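Long-range contacts in OBCA, Oxalate Biosynthetic Component A (Burkholderia glumae, PDB 4NNB), which is a bacterial protein of the beta-keto acid cleavage enzyme family, with a TIM-barrel fold that holds a magnesium ion and oxaloacetate: residues 224-229 against 275-280; 228-233 against 247-252. One frame throughout, in Å; residues are numbered along the deposited sequence.

Interaction 1: 224-229 against 275-280; sequences HLHTRD and NLSTSV. With MG (magnesium ion), chain B; OAA (oxaloacetate ion), chain C.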
ATOM      1  N   HIS A 224       7.657  -8.857  -0.654  1.00 21.95           N
ATOM      2  CA  HIS A 224       7.950  -7.968  -1.789  1.00 21.74           C
ATOM      3  C   HIS A 224       8.332  -6.584  -1.244  1.00 20.97           C
ATOM      4  O   HIS A 224       7.557  -5.957  -0.527  1.00 23.10           O
ATOM      5  CB  HIS A 224       6.717  -7.902  -2.708  1.00 20.46           C
ATOM      6  CG  HIS A 224       6.785  -6.859  -3.787  1.00 20.65           C
ATOM      7  ND1 HIS A 224       7.606  -6.975  -4.897  1.00 24.00           N
ATOM      8  CD2 HIS A 224       6.094  -5.705  -3.957  1.00 20.35           C
ATOM      9  CE1 HIS A 224       7.431  -5.928  -5.682  1.00 24.47           C
ATOM     10  NE2 HIS A 224       6.519  -5.136  -5.132  1.00 26.09           N
ATOM     11  N   LEU A 225       9.532  -6.126  -1.579  1.00 20.34           N
ATOM     12  CA  LEU A 225      10.107  -4.917  -0.997  1.00 21.18           C
ATOM     13  C   LEU A 225      10.238  -3.761  -1.984  1.00 23.33           C
ATOM     14  O   LEU A 225      10.586  -3.968  -3.152  1.00 21.46           O
ATOM     15  CB  LEU A 225      11.507  -5.236  -0.447  1.00 19.64           C
ATOM     16  CG  LEU A 225      11.547  -6.194   0.749  1.00 23.05           C
ATOM     17  CD1 LEU A 225      12.984  -6.470   1.195  1.00 21.78           C
ATOM     18  CD2 LEU A 225      10.732  -5.601   1.905  1.00 20.44           C
ATOM     19  N   HIS A 226       9.967  -2.550  -1.493  1.00 20.88           N
ATOM     20  CA  HIS A 226      10.423  -1.316  -2.127  1.00 23.79           C
ATOM     21  C   HIS A 226      11.282  -0.552  -1.123  1.00 23.99           C
ATOM     22  O   HIS A 226      11.185  -0.765   0.093  1.00 22.12           O
ATOM     23  CB  HIS A 226       9.256  -0.383  -2.464  1.00 19.52           C
ATOM     24  CG  HIS A 226       8.386  -0.833  -3.598  1.00 22.34           C
ATOM     25  ND1 HIS A 226       8.181  -0.060  -4.719  1.00 21.46           N
ATOM     26  CD2 HIS A 226       7.613  -1.938  -3.749  1.00 20.78           C
ATOM     27  CE1 HIS A 226       7.333  -0.677  -5.527  1.00 22.06           C
ATOM     28  NE2 HIS A 226       6.975  -1.818  -4.962  1.00 21.27           N
ATOM     29  N   THR A 227      12.091   0.368  -1.634  1.00 21.25           N
ATOM     30  CA  THR A 227      12.747   1.374  -0.814  1.00 24.00           C
ATOM     31  C   THR A 227      12.245   2.756  -1.223  1.00 25.60           C
ATOM     32  O   THR A 227      11.619   2.912  -2.276  1.00 23.63           O
ATOM     33  CB  THR A 227      14.278   1.307  -0.943  1.00 25.97           C
ATOM     34  OG1 THR A 227      14.637   1.243  -2.334  1.00 22.73           O
ATOM     35  CG2 THR A 227      14.819   0.071  -0.220  1.00 25.94           C
ATOM     36  N   ARG A 228      12.515   3.750  -0.379  1.00 25.56           N
ATOM     37  CA  ARG A 228      12.080   5.123  -0.615  1.00 25.95           C
ATOM     38  C   ARG A 228      13.247   6.076  -0.402  1.00 28.36           C
ATOM     39  O   ARG A 228      14.088   5.852   0.462  1.00 27.32           O
ATOM     40  CB  ARG A 228      10.964   5.528   0.360  1.00 25.68           C
ATOM     41  CG  ARG A 228       9.707   4.653   0.335  1.00 22.79           C
ATOM     42  CD  ARG A 228       8.975   4.710  -0.992  1.00 21.53           C
ATOM     43  NE  ARG A 228       7.693   4.017  -0.880  1.00 24.09           N
ATOM     44  CZ  ARG A 228       6.579   4.590  -0.427  1.00 25.08           C
ATOM     45  NH1 ARG A 228       6.582   5.878  -0.078  1.00 23.53           N
ATOM     46  NH2 ARG A 228       5.459   3.886  -0.342  1.00 22.40           N
ATOM     47  N   ASP A 229      13.270   7.159  -1.173  1.00 29.96           N
ATOM     48  CA  ASP A 229      14.316   8.174  -1.052  1.00 31.19           C
ATOM     49  C   ASP A 229      13.917   9.192   0.028  1.00 27.48           C
ATOM     50  O   ASP A 229      12.912   9.888  -0.112  1.00 32.64           O
ATOM     51  CB  ASP A 229      14.510   8.829  -2.432  1.00 33.89           C
ATOM     52  CG  ASP A 229      15.345  10.104  -2.394  1.00 33.63           C
ATOM     53  OD1 ASP A 229      16.159  10.282  -1.472  1.00 32.36           O
ATOM     54  OD2 ASP A 229      15.190  10.921  -3.326  1.00 35.32           O
ATOM     55  N   ASN A 275      11.582 -10.600  -2.420  1.00 22.34           N
ATOM     56  CA  ASN A 275      11.120 -10.262  -3.765  1.00 20.15           C
ATOM     57  C   ASN A 275      11.350  -8.751  -3.966  1.00 22.29           C
ATOM     58  O   ASN A 275      10.561  -7.908  -3.511  1.00 19.64           O
ATOM     59  CB  ASN A 275       9.631 -10.662  -3.876  1.00 19.12           C
ATOM     60  CG  ASN A 275       8.979 -10.242  -5.194  1.00 22.91           C
ATOM     61  OD1 ASN A 275       9.558  -9.502  -5.994  1.00 23.26           O
ATOM     62  ND2 ASN A 275       7.754 -10.714  -5.413  1.00 20.36           N
ATOM     63  N   LEU A 276      12.447  -8.398  -4.632  1.00 18.53           N
ATOM     64  CA  LEU A 276      12.803  -6.987  -4.751  1.00 20.92           C
ATOM     65  C   LEU A 276      12.095  -6.301  -5.923  1.00 21.75           C
ATOM     66  O   LEU A 276      12.138  -6.775  -7.059  1.00 20.11           O
ATOM     67  CB  LEU A 276      14.324  -6.807  -4.846  1.00 24.42           C
ATOM     68  CG  LEU A 276      15.105  -6.641  -3.534  1.00 31.74           C
ATOM     69  CD1 LEU A 276      14.645  -7.598  -2.448  1.00 24.72           C
ATOM     70  CD2 LEU A 276      16.610  -6.720  -3.738  1.00 21.34           C
ATOM     71  N   SER A 277      11.441  -5.181  -5.642  1.00 19.95           N
ATOM     72  CA  SER A 277      10.855  -4.376  -6.713  1.00 21.36           C
ATOM     73  C   SER A 277      11.920  -3.762  -7.625  1.00 22.58           C
ATOM     74  O   SER A 277      12.887  -3.160  -7.156  1.00 21.71           O
ATOM     75  CB  SER A 277       9.992  -3.255  -6.146  1.00 21.50           C
ATOM     76  OG  SER A 277       9.503  -2.446  -7.197  1.00 23.47           O
ATOM     77  N   THR A 278      11.712  -3.888  -8.927  1.00 22.61           N
ATOM     78  CA  THR A 278      12.577  -3.227  -9.901  1.00 19.89           C
ATOM     79  C   THR A 278      11.852  -2.048 -10.525  1.00 22.70           C
ATOM     80  O   THR A 278      12.308  -1.461 -11.510  1.00 21.84           O
ATOM     81  CB  THR A 278      12.990  -4.199 -10.998  1.00 20.81           C
ATOM     82  OG1 THR A 278      11.820  -4.680 -11.663  1.00 20.53           O
ATOM     83  CG2 THR A 278      13.759  -5.383 -10.379  1.00 22.60           C
ATOM     84  N   SER A 279      10.714  -1.704  -9.945  1.00 20.55           N
ATOM     85  CA  SER A 279       9.865  -0.648 -10.492  1.00 24.53           C
ATOM     86  C   SER A 279      10.493   0.755 -10.395  1.00 26.34           C
ATOM     87  O   SER A 279      11.191   1.067  -9.423  1.00 21.89           O
ATOM     88  CB  SER A 279       8.519  -0.681  -9.768  1.00 23.95           C
ATOM     89  OG  SER A 279       7.760   0.460 -10.072  1.00 26.36           O
ATOM     90  N   VAL A 280      10.266   1.600 -11.405  1.00 25.12           N
ATOM     91  CA  VAL A 280      10.639   3.016 -11.269  1.00 27.52           C
ATOM     92  C   VAL A 280       9.414   3.938 -11.281  1.00 32.31           C
ATOM     93  O   VAL A 280       9.493   5.107 -11.682  1.00 30.49           O
ATOM     94  CB  VAL A 280      11.690   3.475 -12.314  1.00 32.68           C
ATOM     95  CG1 VAL A 280      13.001   2.737 -12.105  1.00 27.52           C
ATOM     96  CG2 VAL A 280      11.181   3.275 -13.739  1.00 24.84           C
TER
HETATM   97 MG    MG B 601       5.783  -3.257  -5.913  1.00 27.40          MG
HETATM   98  O1  OAA C 602       7.482  -4.204  -9.833  1.00 34.84           O
HETATM   99  O2  OAA C 602       7.051  -3.733  -7.655  1.00 27.38           O
HETATM  100  O4  OAA C 602       3.379  -0.060  -8.342  1.00 33.56           O
HETATM  101  O5  OAA C 602       4.966   0.027 -10.004  1.00 36.32           O
HETATM  102  O3  OAA C 602       5.187  -1.854  -7.068  1.00 31.31           O
HETATM  103  C1  OAA C 602       6.778  -3.579  -8.922  1.00 29.88           C
HETATM  104  C2  OAA C 602       5.648  -2.684  -9.377  1.00 29.72           C
HETATM  105  C3  OAA C 602       5.129  -1.696  -8.356  1.00 28.77           C
HETATM  106  C4  OAA C 602       4.464  -0.505  -8.925  1.00 25.58           C
HETATM  107  O   HOH W   1       4.109  -4.386  -6.931  1.00 31.61           O
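His224 and Leu225 pair in parallel with Asn275 and Leu276, and the backbone bonds fix the register. Leu225 N donates to Asn275 O at 2.8 Å, and Ser277 N returns a bond to Leu225 O at 2.9 Å. His224 and Asn275 point to one face of the sheet, Leu225 and Leu276 to the other.

On the polar face, His224 reaches Asn275 OD1 through ND1 in a weak bond of 3.4 Å; OD1 lies at the ring edge, with ring and amide planes 71° apart, and Glu346 is the stronger polar partner of Asn275. This orientation leaves NE2 for the metal. The magnesium ion is bound by His224 NE2 (2.2 Å) and His226 NE2 (2.1 Å), with Glu475, water 1 and oxaloacetate O2 and O3.

Ser277 OG, anti to its backbone N (chi1 177°), donates to oxaloacetate O2 at 2.8 Å. It also accepts from Ser279 N, forming an ST turn, and Ser279 OG donates to oxaloacetate O5, again at 2.8 Å. Ser277 CB makes a CH-pi contact over the face of the His226 ring, 3.6 Å from the centroid and 11° off the normal.

On the other face of the sheet the leucines meet tip to tip, CD1 against CD1. There Tyr258 of helix 255-268 touches both leucines, and Ile208 and Thr212 of helix 205-217 meet Leu225. Strand 222-229 also pairs with strand 5-10, and strand 273-276 with strand 308-311, both in parallel, as in the strands of a TIM barrel.

Interaction 2: 228-233 against 247-252; sequences RDLSDR and GSQRNQ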
ATOM      1  N   ARG A 228      12.515   3.750  -0.379  1.00 25.56           N
ATOM      2  CA  ARG A 228      12.080   5.123  -0.615  1.00 25.95           C
ATOM      3  C   ARG A 228      13.247   6.076  -0.402  1.00 28.36           C
ATOM      4  O   ARG A 228      14.088   5.852   0.462  1.00 27.32           O
ATOM      5  CB  ARG A 228      10.964   5.528   0.360  1.00 25.68           C
ATOM      6  CG  ARG A 228       9.707   4.653   0.335  1.00 22.79           C
ATOM      7  CD  ARG A 228       8.975   4.710  -0.992  1.00 21.53           C
ATOM      8  NE  ARG A 228       7.693   4.017  -0.880  1.00 24.09           N
ATOM      9  CZ  ARG A 228       6.579   4.590  -0.427  1.00 25.08           C
ATOM     10  NH1 ARG A 228       6.582   5.878  -0.078  1.00 23.53           N
ATOM     11  NH2 ARG A 228       5.459   3.886  -0.342  1.00 22.40           N
ATOM     12  N   ASP A 229      13.270   7.159  -1.173  1.00 29.96           N
ATOM     13  CA  ASP A 229      14.316   8.174  -1.052  1.00 31.19           C
ATOM     14  C   ASP A 229      13.917   9.192   0.028  1.00 27.48           C
ATOM     15  O   ASP A 229      12.912   9.888  -0.112  1.00 32.64           O
ATOM     16  CB  ASP A 229      14.510   8.829  -2.432  1.00 33.89           C
ATOM     17  CG  ASP A 229      15.345  10.104  -2.394  1.00 33.63           C
ATOM     18  OD1 ASP A 229      16.159  10.282  -1.472  1.00 32.36           O
ATOM     19  OD2 ASP A 229      15.190  10.921  -3.326  1.00 35.32           O
ATOM     20  N   LEU A 230      14.690   9.260   1.112  1.00 29.52           N
ATOM     21  CA  LEU A 230      14.381  10.165   2.224  1.00 35.93           C
ATOM     22  C   LEU A 230      15.384  11.317   2.342  1.00 41.21           C
ATOM     23  O   LEU A 230      15.439  11.986   3.375  1.00 38.86           O
ATOM     24  CB  LEU A 230      14.337   9.410   3.562  1.00 37.25           C
ATOM     25  CG  LEU A 230      13.449   8.169   3.696  1.00 39.15           C
ATOM     26  CD1 LEU A 230      13.347   7.724   5.153  1.00 36.68           C
ATOM     27  CD2 LEU A 230      12.076   8.431   3.115  1.00 36.37           C
ATOM     28  N   SER A 231      16.171  11.549   1.296  1.00 37.53           N
ATOM     29  CA  SER A 231      17.240  12.548   1.348  1.00 37.76           C
ATOM     30  C   SER A 231      16.700  13.981   1.385  1.00 40.42           C
ATOM     31  O   SER A 231      17.421  14.915   1.745  1.00 45.13           O
ATOM     32  CB  SER A 231      18.172  12.381   0.144  1.00 33.74           C
ATOM     33  OG  SER A 231      17.452  12.559  -1.066  1.00 36.70           O
ATOM     34  N   ASP A 232      15.437  14.153   1.012  1.00 36.83           N
ATOM     35  CA  ASP A 232      14.818  15.477   0.973  1.00 43.27           C
ATOM     36  C   ASP A 232      14.074  15.858   2.280  1.00 42.08           C
ATOM     37  O   ASP A 232      13.287  16.809   2.300  1.00 46.21           O
ATOM     38  CB  ASP A 232      13.870  15.571  -0.232  1.00 39.38           C
ATOM     39  CG  ASP A 232      12.588  14.759  -0.036  1.00 41.32           C
ATOM     40  OD1 ASP A 232      12.564  13.904   0.869  1.00 40.67           O
ATOM     41  OD2 ASP A 232      11.607  14.963  -0.785  1.00 37.56           O
ATOM     42  N   ARG A 233      14.312  15.114   3.359  1.00 41.72           N
ATOM     43  CA  ARG A 233      13.638  15.396   4.634  1.00 43.78           C
ATOM     44  C   ARG A 233      14.059  16.762   5.177  1.00 48.38           C
ATOM     45  O   ARG A 233      15.246  17.062   5.259  1.00 46.53           O
ATOM     46  CB  ARG A 233      13.950  14.312   5.667  1.00 46.35           C
ATOM     47  CG  ARG A 233      13.787  14.776   7.110  1.00 53.56           C
ATOM     48  CD  ARG A 233      14.206  13.700   8.100  1.00 57.01           C
ATOM     49  NE  ARG A 233      13.265  12.586   8.107  1.00 66.74           N
ATOM     50  CZ  ARG A 233      12.588  12.187   9.179  1.00 68.15           C
ATOM     51  NH1 ARG A 233      12.749  12.804  10.343  1.00 65.10           N
ATOM     52  NH2 ARG A 233      11.752  11.163   9.091  1.00 71.51           N
ATOM     53  N   GLY A 247       8.704  15.835   3.299  1.00 37.11           N
ATOM     54  CA  GLY A 247       9.529  14.953   2.483  1.00 42.24           C
ATOM     55  C   GLY A 247       8.694  14.172   1.477  1.00 40.63           C
ATOM     56  O   GLY A 247       7.565  13.780   1.777  1.00 39.27           O
ATOM     57  N   SER A 248       9.240  13.936   0.284  1.00 38.97           N
ATOM     58  CA  SER A 248       8.494  13.249  -0.772  1.00 33.45           C
ATOM     59  C   SER A 248       8.254  11.759  -0.475  1.00 26.38           C
ATOM     60  O   SER A 248       7.259  11.192  -0.921  1.00 35.21           O
ATOM     61  CB  SER A 248       9.235  13.363  -2.105  1.00 36.57           C
ATOM     62  OG  SER A 248      10.431  12.581  -2.088  1.00 38.33           O
ATOM     63  N   GLN A 249       9.167  11.139   0.265  1.00 27.79           N
ATOM     64  CA  GLN A 249       9.176   9.679   0.456  1.00 30.95           C
ATOM     65  C   GLN A 249       9.054   8.954  -0.883  1.00 32.23           C
ATOM     66  O   GLN A 249       8.419   7.900  -0.981  1.00 29.55           O
ATOM     67  CB  GLN A 249       8.054   9.240   1.404  1.00 29.02           C
ATOM     68  CG  GLN A 249       7.997  10.047   2.705  1.00 28.29           C
ATOM     69  CD  GLN A 249       7.003   9.473   3.679  1.00 30.35           C
ATOM     70  OE1 GLN A 249       6.668   8.282   3.609  1.00 25.80           O
ATOM     71  NE2 GLN A 249       6.518  10.307   4.599  1.00 29.71           N
ATOM     72  N   ARG A 250       9.676   9.538  -1.906  1.00 29.95           N
ATOM     73  CA  ARG A 250       9.500   9.106  -3.283  1.00 29.86           C
ATOM     74  C   ARG A 250       9.995   7.674  -3.489  1.00 25.00           C
ATOM     75  O   ARG A 250      11.040   7.276  -2.968  1.00 26.22           O
ATOM     76  CB  ARG A 250      10.238  10.070  -4.223  1.00 29.56           C
ATOM     77  CG  ARG A 250      10.038   9.789  -5.697  1.00 41.31           C
ATOM     78  CD  ARG A 250      10.819  10.770  -6.589  1.00 40.56           C
ATOM     79  NE  ARG A 250      12.198  10.902  -6.135  1.00 39.84           N
ATOM     80  CZ  ARG A 250      13.198  10.112  -6.519  1.00 44.76           C
ATOM     81  NH1 ARG A 250      12.986   9.128  -7.390  1.00 46.53           N
ATOM     82  NH2 ARG A 250      14.416  10.306  -6.035  1.00 43.07           N
ATOM     83  N   ASN A 251       9.231   6.904  -4.252  1.00 27.26           N
ATOM     84  CA  ASN A 251       9.625   5.545  -4.578  1.00 26.07           C
ATOM     85  C   ASN A 251      10.933   5.577  -5.331  1.00 27.54           C
ATOM     86  O   ASN A 251      11.072   6.331  -6.291  1.00 25.22           O
ATOM     87  CB  ASN A 251       8.574   4.878  -5.449  1.00 23.24           C
ATOM     88  CG  ASN A 251       8.915   3.434  -5.739  1.00 25.11           C
ATOM     89  OD1 ASN A 251       8.998   2.609  -4.819  1.00 26.56           O
ATOM     90  ND2 ASN A 251       9.100   3.109  -7.013  1.00 25.21           N
ATOM     91  N   GLN A 252      11.885   4.763  -4.888  1.00 25.57           N
ATOM     92  CA  GLN A 252      13.232   4.770  -5.448  1.00 26.13           C
ATOM     93  C   GLN A 252      14.030   3.557  -4.974  1.00 25.07           C
ATOM     94  O   GLN A 252      14.071   3.247  -3.772  1.00 26.47           O
ATOM     95  CB  GLN A 252      13.957   6.060  -5.039  1.00 28.81           C
ATOM     96  CG  GLN A 252      15.367   6.155  -5.577  1.00 30.30           C
ATOM     97  CD  GLN A 252      15.377   6.190  -7.095  1.00 40.58           C
ATOM     98  OE1 GLN A 252      14.710   7.023  -7.715  1.00 41.50           O
ATOM     99  NE2 GLN A 252      16.117   5.266  -7.704  1.00 40.87           N
TER
HETATM  100  O   HOH W   2      11.444  11.875   1.913  1.00 33.18           O
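Arg228 bends at chi2 (-64°), which carries its chain across the backbone of Gln249 to Asn251, with CD beside Asn251 CA, while Asp229 holds CG anti to the backbone N (chi1 167°), bringing OD2 to Arg250. Arg228 NH1 thus donates to Gln249 O at 2.9 Å, in the carbonyl plane; Gly14 O and Pro17 O take NE and NH2 of the same group.

Asp229 N donates to Arg250 O at 2.9 Å. Its OD2 forms a salt bridge with Arg250 NH2, also 2.9 Å, but the hydrogen bond within it is weak and bent, and the two planar groups stand 75° apart. Asp229 OD1 is gripped twice by Ser231, through OG and through N, the latter closing an Asx turn.

Farther out, Asp232 OD2 accepts from Ser248 N (2.8 Å) on its syn side and from Ser248 OG (3.0 Å) above the carboxylate plane. Water 2 donates to Asp229 O and Asp232 OD1 and accepts from Gln249 N, bridging the segments between the Asp229 and Asp232 contacts.

Together the Asx turn, the type I turn from Leu230 to Arg233 and the ST turn at Ser248 flank a short antiparallel pairing at the end of barrel strand 222-229, with strands 234-238 and 242-246 lying between the two segments in the chain.

Interactions 1 and 2 share strand 222-229: its residues His224 and Leu225 pair in parallel with Asn275 and Leu276 beside the magnesium ion, and its last residues meet 247-252 antiparallel, the two centres about 13 Å apart. They are coupled at His226 and Thr227. Asn251 OD1 lies 2.8 Å from His226 ND1, a probable hydrogen bond, so segment 247-252 supplies a second-shell partner that should steady the ring whose NE2 binds the metal. Thr227 OG1 lies a short 2.5 Å from Gln252 O, another probable bond. Asn251 ND2 also bonds to Arg281 O, and Arg281 NH2 binds oxaloacetate; Asn251 itself stays about 6 Å from that ligand, side chain to ligand.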